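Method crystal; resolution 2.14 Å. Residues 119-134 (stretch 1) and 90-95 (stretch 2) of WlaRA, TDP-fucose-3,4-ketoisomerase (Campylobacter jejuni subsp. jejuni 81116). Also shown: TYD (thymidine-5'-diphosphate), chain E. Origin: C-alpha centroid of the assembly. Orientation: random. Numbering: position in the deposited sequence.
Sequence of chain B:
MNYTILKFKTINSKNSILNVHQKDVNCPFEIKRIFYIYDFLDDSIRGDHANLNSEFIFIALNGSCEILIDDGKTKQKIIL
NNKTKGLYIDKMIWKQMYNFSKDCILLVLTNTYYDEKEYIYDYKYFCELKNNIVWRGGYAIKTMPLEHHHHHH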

# COMPACT_ATOMS: atom_id res chain seq x y z
N TYR B 119 18.30 7.92 7.76
CA TYR B 119 18.67 6.57 8.15
C TYR B 119 19.84 6.55 9.12
O TYR B 119 20.87 7.23 8.92
CB TYR B 119 19.16 5.79 6.91
CG TYR B 119 18.10 5.20 6.02
CD1 TYR B 119 17.32 6.01 5.18
CD2 TYR B 119 17.88 3.85 6.00
CE1 TYR B 119 16.38 5.46 4.34
CE2 TYR B 119 16.94 3.28 5.15
CZ TYR B 119 16.20 4.08 4.31
OH TYR B 119 15.31 3.47 3.46
N ILE B 120 19.71 5.70 10.11
CA ILE B 120 20.83 5.34 10.94
C ILE B 120 21.12 3.86 10.75
O ILE B 120 20.32 3.02 11.15
CB ILE B 120 20.52 5.64 12.40
CG1 ILE B 120 20.11 7.10 12.50
CG2 ILE B 120 21.74 5.33 13.26
CD1 ILE B 120 19.38 7.35 13.78
N TYR B 121 22.26 3.59 10.11
CA TYR B 121 22.71 2.24 9.81
C TYR B 121 23.69 1.68 10.84
O TYR B 121 24.02 0.49 10.81
CB TYR B 121 23.41 2.24 8.46
CG TYR B 121 22.49 2.41 7.28
CD1 TYR B 121 21.65 1.37 6.89
CD2 TYR B 121 22.49 3.56 6.49
CE1 TYR B 121 20.84 1.47 5.75
CE2 TYR B 121 21.67 3.68 5.35
CZ TYR B 121 20.84 2.64 4.98
OH TYR B 121 19.98 2.73 3.87
N ASP B 122 24.16 2.52 11.74
CA ASP B 122 25.08 2.04 12.75
C ASP B 122 24.45 1.95 14.13
O ASP B 122 24.19 2.98 14.77
CB ASP B 122 26.30 2.95 12.83
CG ASP B 122 27.47 2.32 13.61
OD1 ASP B 122 28.60 2.42 13.08
OD2 ASP B 122 27.29 1.77 14.73
N TYR B 123 24.26 0.73 14.60
CA TYR B 123 23.55 0.47 15.84
C TYR B 123 24.13 1.22 17.04
O TYR B 123 23.40 1.78 17.85
CB TYR B 123 23.49 -1.03 16.10
CG TYR B 123 22.72 -1.35 17.34
CD1 TYR B 123 21.34 -1.26 17.33
CD2 TYR B 123 23.36 -1.75 18.52
CE1 TYR B 123 20.61 -1.55 18.46
CE2 TYR B 123 22.65 -2.02 19.67
CZ TYR B 123 21.26 -1.94 19.63
OH TYR B 123 20.51 -2.24 20.75
N LYS B 124 25.44 1.22 17.14
CA LYS B 124 26.16 1.90 18.21
C LYS B 124 25.71 3.36 18.30
O LYS B 124 25.26 3.82 19.35
CB LYS B 124 27.70 1.84 18.01
CG LYS B 124 28.33 0.55 17.45
CD LYS B 124 28.62 -0.52 18.51
CE LYS B 124 29.87 -0.20 19.32
NZ LYS B 124 29.72 -0.57 20.76
N TYR B 125 25.80 4.09 17.19
CA TYR B 125 25.30 5.47 17.14
C TYR B 125 23.77 5.61 17.23
O TYR B 125 23.28 6.61 17.77
CB TYR B 125 25.86 6.18 15.89
CG TYR B 125 27.37 6.14 15.96
CD1 TYR B 125 28.03 6.74 17.04
CD2 TYR B 125 28.11 5.39 15.03
CE1 TYR B 125 29.40 6.66 17.16
CE2 TYR B 125 29.49 5.30 15.15
CZ TYR B 125 30.10 5.94 16.21
OH TYR B 125 31.45 5.88 16.37
N PHE B 126 23.03 4.61 16.76
CA PHE B 126 21.58 4.56 17.06
C PHE B 126 21.35 4.65 18.57
O PHE B 126 20.54 5.49 19.02
CB PHE B 126 20.86 3.32 16.46
CG PHE B 126 19.47 3.11 17.03
CD1 PHE B 126 18.46 4.01 16.75
CD2 PHE B 126 19.22 2.10 17.95
CE1 PHE B 126 17.19 3.86 17.29
CE2 PHE B 126 17.96 1.94 18.49
CZ PHE B 126 16.94 2.81 18.13
N CYS B 127 22.04 3.81 19.34
CA CYS B 127 21.87 3.78 20.80
C CYS B 127 22.26 5.12 21.43
O CYS B 127 21.56 5.64 22.29
CB CYS B 127 22.63 2.63 21.47
SG CYS B 127 22.10 0.95 21.06
N GLU B 128 23.33 5.72 20.94
CA GLU B 128 23.80 7.02 21.45
C GLU B 128 22.76 8.11 21.15
O GLU B 128 22.35 8.85 22.06
CB GLU B 128 25.16 7.36 20.81
CG GLU B 128 26.14 8.21 21.60
CD GLU B 128 27.52 8.27 20.95
OE1 GLU B 128 27.72 9.03 19.96
OE2 GLU B 128 28.42 7.53 21.43
N LEU B 129 22.32 8.21 19.89
CA LEU B 129 21.33 9.25 19.54
C LEU B 129 20.00 9.07 20.32
O LEU B 129 19.41 10.02 20.88
CB LEU B 129 21.10 9.29 18.03
CG LEU B 129 22.34 9.65 17.18
CD1 LEU B 129 22.04 9.60 15.69
CD2 LEU B 129 22.91 11.04 17.49
N LYS B 130 19.60 7.81 20.44
CA LYS B 130 18.35 7.49 21.12
C LYS B 130 18.45 7.75 22.64
O LYS B 130 17.61 8.43 23.20
CB LYS B 130 18.02 6.03 20.81
CG LYS B 130 16.75 5.48 21.44
CD LYS B 130 15.52 5.92 20.65
CE LYS B 130 14.36 5.04 21.07
NZ LYS B 130 13.12 5.49 20.39
N ASN B 131 19.46 7.18 23.31
CA ASN B 131 19.78 7.53 24.71
C ASN B 131 19.83 9.04 25.00
O ASN B 131 19.37 9.49 26.05
CB ASN B 131 21.08 6.85 25.16
CG ASN B 131 20.99 5.33 25.15
OD1 ASN B 131 19.97 4.75 24.76
ND2 ASN B 131 22.07 4.66 25.55
N ASN B 132 20.35 9.82 24.06
CA ASN B 132 20.37 11.28 24.17
C ASN B 132 18.98 11.91 24.06
O ASN B 132 18.68 12.86 24.80
CB ASN B 132 21.31 11.90 23.09
CG ASN B 132 20.93 13.34 22.78
OD1 ASN B 132 21.43 14.27 23.42
ND2 ASN B 132 19.99 13.53 21.84
N ILE B 133 18.19 11.44 23.09
CA ILE B 133 16.80 11.90 22.88
C ILE B 133 15.95 11.64 24.14
O ILE B 133 15.23 12.54 24.61
CB ILE B 133 16.17 11.22 21.64
CG1 ILE B 133 16.71 11.91 20.37
CG2 ILE B 133 14.65 11.31 21.65
CD1 ILE B 133 16.73 11.03 19.13
N VAL B 134 16.06 10.41 24.64
CA VAL B 134 15.36 9.94 25.84
C VAL B 134 15.77 10.82 27.02
O VAL B 134 14.89 11.30 27.75
CB VAL B 134 15.67 8.45 26.15
CG1 VAL B 134 15.25 8.04 27.57
CG2 VAL B 134 15.02 7.53 25.11
PA TYD E . 16.56 0.11 2.91
O1A TYD E . 17.96 0.64 3.09
O2A TYD E . 15.43 0.66 3.74
O3A TYD E . 16.60 -1.49 3.11
PB TYD E . 15.34 -2.27 3.75
O1B TYD E . 15.85 -3.68 3.95
O2B TYD E . 15.05 -1.52 5.02
O3B TYD E . 14.27 -2.14 2.69
O5' TYD E . 16.16 0.25 1.36
C5' TYD E . 16.75 -0.60 0.38
C4' TYD E . 17.41 0.25 -0.70
O4' TYD E . 16.42 0.74 -1.61
C3' TYD E . 18.12 1.45 -0.10
O3' TYD E . 19.52 1.41 -0.41
C2' TYD E . 17.49 2.68 -0.72
C1' TYD E . 16.42 2.17 -1.67
N1 TYD E . 15.11 2.68 -1.26
C2 TYD E . 14.51 3.73 -1.99
O2 TYD E . 15.12 4.22 -2.97
N3 TYD E . 13.32 4.23 -1.64
C4 TYD E . 12.65 3.73 -0.60
O4 TYD E . 11.53 4.19 -0.28
C5 TYD E . 13.25 2.62 0.18
C5M TYD E . 12.53 2.04 1.37
C6 TYD E . 14.49 2.14 -0.20
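Stretch 2, residues 90-95: DKMIWK

Residues 90-95 run as an extended segment along one side of the 123-134 helix, becoming a strand at Trp 94. The chain direction opposes that of the helix: Met 92 lies level with Lys 130 (CA to CA 7.0 Å) and Trp 94 with Phe 126 (CA to CA 7.8 Å). The run is extended except at Met 92, whose phi/psi of 57/49° is left-handed.

Two large side chains, Met 92 and Trp 94, account for most of the contact, and the ring of Phe 126 occupies the space between them. The Met 92 CA-to-CB bond points sideways, but with all three chi angles in m its end comes nearer to stretch 1. There Met 92 SD meets Ile 120 CD1 at 3.4 Å, while Met 92 CE lies 3.5 Å from Phe 126 CD1, 4.1 Å from Leu 129 CB and 4.3 Å from Ile 133 CD1. The methyl thus fills a hollow lined by successive turns of the helix.

Trp 94, chi1 t, points toward stretch 1 and lays its indole against the start of the helix. Tyr 123 CB sits over the six-membered ring, 4.1 Å from its centroid, and the Tyr 123 ring turns its edge to the indole face, with Tyr 123 CD1 3.8 Å from Trp 94 CD2. The far rim of the indole reaches the backbone just before the helix, where Trp 94 CH2 is 3.4 Å from Tyr 121 O. Closer to the backbone, Trp 94 CB covers one face of the Phe 126 ring, 3.8 Å from Phe 126 CE2.

A single hydrogen bond joins the stretches. Lys 130, pointing toward stretch 2, extends its amine so that Lys 130 NZ donates to Met 92 O at 2.8 Å; the same carbonyl oxygen meets the edge of the Phe 126 ring, 3.5 Å from Phe 126 CE1.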

# COMPACT_ATOMS: atom_id res chain seq x y z
N ASP B 90 6.87 3.39 16.19
CA ASP B 90 7.14 4.84 16.17
C ASP B 90 8.53 5.08 15.58
O ASP B 90 9.29 4.13 15.33
CB ASP B 90 7.12 5.34 17.62
CG ASP B 90 6.69 6.80 17.76
OD1 ASP B 90 6.09 7.05 18.85
OD2 ASP B 90 6.94 7.63 16.85
N LYS B 91 8.89 6.33 15.38
CA LYS B 91 10.23 6.64 14.86
C LYS B 91 11.40 6.26 15.78
O LYS B 91 11.23 5.97 16.97
CB LYS B 91 10.31 8.10 14.47
CG LYS B 91 9.96 9.09 15.55
CD LYS B 91 10.27 10.50 15.07
CE LYS B 91 9.30 11.50 15.66
NZ LYS B 91 9.66 12.91 15.34
N MET B 92 12.61 6.16 15.23
CA MET B 92 13.81 5.83 16.04
C MET B 92 13.58 4.53 16.74
O MET B 92 13.78 4.36 17.97
CB MET B 92 14.18 6.98 17.01
CG MET B 92 14.98 8.07 16.34
SD MET B 92 16.52 7.40 15.62
CE MET B 92 17.63 7.42 17.02
N ILE B 93 13.14 3.57 15.96
CA ILE B 93 13.19 2.23 16.43
C ILE B 93 13.94 1.42 15.40
O ILE B 93 13.63 1.51 14.21
CB ILE B 93 11.77 1.73 16.70
CG1 ILE B 93 11.11 2.63 17.75
CG2 ILE B 93 11.81 0.26 17.10
CD1 ILE B 93 9.86 2.07 18.42
N TRP B 94 14.94 0.69 15.87
CA TRP B 94 15.76 -0.14 14.98
C TRP B 94 14.97 -1.42 14.70
O TRP B 94 14.27 -1.96 15.57
CB TRP B 94 17.04 -0.52 15.68
CG TRP B 94 18.00 -1.36 14.92
CD1 TRP B 94 17.99 -2.72 14.79
CD2 TRP B 94 19.16 -0.91 14.24
NE1 TRP B 94 19.10 -3.14 14.08
CE2 TRP B 94 19.81 -2.04 13.71
CE3 TRP B 94 19.73 0.35 14.04
CZ2 TRP B 94 20.99 -1.96 12.98
CZ3 TRP B 94 20.92 0.43 13.32
CH2 TRP B 94 21.52 -0.71 12.79
N LYS B 95 15.12 -1.90 13.48
CA LYS B 95 14.41 -3.11 13.08
C LYS B 95 15.22 -3.96 12.11
O LYS B 95 16.02 -3.45 11.34
CB LYS B 95 13.03 -2.74 12.50
CG LYS B 95 12.93 -2.52 11.00
CD LYS B 95 13.54 -1.25 10.50
CE LYS B 95 12.94 -0.02 11.13
NZ LYS B 95 13.62 1.13 10.52